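Local structure of isochorismatase family protein (Enterococcus faecalis, 2A67) at residues Leu9-Lys14 against Glu112-Thr117. The protein is of unknown specific function but, as a member of the isochorismatase family related to nicotinamidases, probably acts as a hydrolase. Numbering follows the deposited sequence.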
loop_
_atom_site.group_PDB
_atom_site.type_symbol
_atom_site.label_atom_id
_atom_site.label_comp_id
_atom_site.label_asym_id
_atom_site.label_seq_id
_atom_site.Cartn_x
_atom_site.Cartn_y
_atom_site.Cartn_z
ATOM N N LEU D 9 10.441 8.409 -10.247
ATOM C CA LEU D 9 9.963 9.734 -9.842
ATOM C C LEU D 9 8.492 9.873 -10.224
ATOM O O LEU D 9 8.183 9.974 -11.402
ATOM C CB LEU D 9 10.806 10.846 -10.499
ATOM C CG LEU D 9 12.338 10.813 -10.190
ATOM C CD1 LEU D 9 13.019 11.903 -10.932
ATOM C CD2 LEU D 9 12.580 10.925 -8.694
ATOM N N ILE D 10 7.616 9.869 -9.220
ATOM C CA ILE D 10 6.204 9.608 -9.435
ATOM C C ILE D 10 5.358 10.898 -9.461
ATOM O O ILE D 10 5.284 11.677 -8.491
ATOM C CB ILE D 10 5.639 8.585 -8.403
ATOM C CG1 ILE D 10 6.393 7.250 -8.474
ATOM C CG2 ILE D 10 4.060 8.409 -8.611
ATOM C CD1 ILE D 10 6.194 6.406 -7.218
ATOM N N ASP D 11 4.722 11.103 -10.603
ATOM C CA ASP D 11 3.652 12.117 -10.779
ATOM C C ASP D 11 4.049 13.519 -10.383
ATOM O O ASP D 11 3.246 14.245 -9.786
ATOM C CB ASP D 11 2.372 11.737 -9.994
ATOM C CG ASP D 11 1.677 10.471 -10.511
ATOM O OD1 ASP D 11 2.087 9.870 -11.514
ATOM O OD2 ASP D 11 0.678 10.053 -9.896
ATOM N N PHE D 12 5.262 13.921 -10.712
ATOM C CA PHE D 12 5.712 15.287 -10.532
ATOM C C PHE D 12 5.238 16.169 -11.687
ATOM O O PHE D 12 6.055 16.685 -12.477
ATOM C CB PHE D 12 7.237 15.344 -10.474
ATOM C CG PHE D 12 7.812 14.950 -9.161
ATOM C CD1 PHE D 12 7.410 15.601 -7.979
ATOM C CD2 PHE D 12 8.791 13.963 -9.092
ATOM C CE1 PHE D 12 8.012 15.252 -6.739
ATOM C CE2 PHE D 12 9.391 13.604 -7.851
ATOM C CZ PHE D 12 9.004 14.247 -6.697
ATOM N N GLN D 13 3.924 16.381 -11.740
ATOM C CA GLN D 13 3.256 17.089 -12.845
ATOM C C GLN D 13 2.555 18.394 -12.375
ATOM O O GLN D 13 2.000 18.452 -11.265
ATOM C CB GLN D 13 2.239 16.145 -13.486
ATOM C CG GLN D 13 2.839 14.754 -13.940
ATOM C CD GLN D 13 1.757 13.747 -14.161
ATOM O OE1 GLN D 13 1.490 12.923 -13.310
ATOM N NE2 GLN D 13 1.102 13.819 -15.315
ATOM N N LYS D 14 2.593 19.416 -13.241
ATOM C CA LYS D 14 2.111 20.768 -12.918
ATOM C C LYS D 14 0.712 20.773 -12.294
ATOM O O LYS D 14 0.492 21.413 -11.264
ATOM C CB LYS D 14 2.138 21.650 -14.160
ATOM C CG LYS D 14 3.478 21.655 -14.879
ATOM C CD LYS D 14 3.409 22.623 -16.055
ATOM C CE LYS D 14 4.217 22.162 -17.244
ATOM N NZ LYS D 14 3.475 22.627 -18.501
ATOM N N GLU D 112 0.427 9.671 0.263
ATOM C CA GLU D 112 -0.444 8.614 0.741
ATOM C C GLU D 112 -1.175 7.859 -0.375
ATOM O O GLU D 112 -1.763 6.823 -0.125
ATOM C CB GLU D 112 -1.451 9.162 1.756
ATOM C CG GLU D 112 -2.632 9.959 1.120
ATOM C CD GLU D 112 -2.345 11.459 0.939
ATOM O OE1 GLU D 112 -1.241 11.836 0.500
ATOM O OE2 GLU D 112 -3.251 12.277 1.228
ATOM N N PHE D 113 -1.104 8.353 -1.596
ATOM C CA PHE D 113 -1.807 7.719 -2.697
ATOM C C PHE D 113 -0.815 6.983 -3.590
ATOM O O PHE D 113 -0.431 5.895 -3.252
ATOM C CB PHE D 113 -2.661 8.740 -3.463
ATOM C CG PHE D 113 -3.759 9.357 -2.628
ATOM C CD1 PHE D 113 -4.823 8.583 -2.170
ATOM C CD2 PHE D 113 -3.723 10.705 -2.291
ATOM C CE1 PHE D 113 -5.907 9.156 -1.371
ATOM C CE2 PHE D 113 -4.788 11.288 -1.516
ATOM C CZ PHE D 113 -5.872 10.491 -1.054
ATOM N N CYS D 114 -0.390 7.599 -4.686
ATOM C CA CYS D 114 0.412 6.943 -5.711
ATOM C C CYS D 114 1.784 6.506 -5.205
ATOM O O CYS D 114 2.318 5.499 -5.687
ATOM C CB CYS D 114 0.673 7.879 -6.892
ATOM S SG CYS D 114 -0.796 8.823 -7.504
ATOM N N VAL D 115 2.351 7.272 -4.290
ATOM C CA VAL D 115 3.682 6.953 -3.769
ATOM C C VAL D 115 3.576 5.725 -2.840
ATOM O O VAL D 115 4.287 4.719 -3.039
ATOM C CB VAL D 115 4.362 8.196 -3.046
ATOM C CG1 VAL D 115 5.756 7.853 -2.543
ATOM C CG2 VAL D 115 4.483 9.386 -4.006
ATOM N N ASP D 116 2.710 5.825 -1.825
ATOM C CA ASP D 116 2.501 4.710 -0.926
ATOM C C ASP D 116 2.183 3.428 -1.661
ATOM O O ASP D 116 2.778 2.368 -1.403
ATOM C CB ASP D 116 1.426 5.060 0.116
ATOM C CG ASP D 116 1.225 3.990 1.126
ATOM O OD1 ASP D 116 0.751 2.920 0.720
ATOM O OD2 ASP D 116 1.523 4.172 2.342
ATOM N N THR D 117 1.276 3.511 -2.630
ATOM C CA THR D 117 0.890 2.311 -3.358
ATOM C C THR D 117 2.035 1.726 -4.144
ATOM O O THR D 117 2.235 0.532 -4.134
ATOM C CB THR D 117 -0.309 2.615 -4.349
ATOM O OG1 THR D 117 -1.296 3.394 -3.634
ATOM C CG2 THR D 117 -0.962 1.287 -4.791
#
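Ile10 and Val115 bring the two backbones nearest, their CA atoms 6.7 Å apart, where strand 5-10 ends and the first turns of helix 111-125 pass by. Beyond Ile10 the chain leaves the sheet: Asp11 takes positive phi (55°), and Phe12 centres an inverse gamma turn. The helix has a wider pi-type turn at 112-115. Branched Ile10 suits this buried junction because its two arms reach different neighbours. Ile10 CG2, anti to the backbone N, meets Cys114 CB at 3.8 Å, while Ile10 CD1 approaches Val115 CA at 4.3 Å. Val115, compact and apolar, also packs on Trp157 of helix 146-157. The carboxylate of Asp11 reaches Cys114 through one oxygen, OD2 lying 3.1 Å from SG. Cys114 puts SG beside its own backbone N (chi1 -45°), facing that oxygen. Lys81 forms a salt bridge to the same OD2, so this buried oxygen has a charged partner as well as the nearby sulfur. Asp11 after strand 5-10, Lys81 ending strand 77-81 and Cys114 in the helix following strand 103-109 thus converge at the C-terminal ends of the parallel strands in this alpha/beta fold, a grouping consistent with the Asp-Lys-Cys catalytic triad of nicotinamidase-like members of the isochorismatase family.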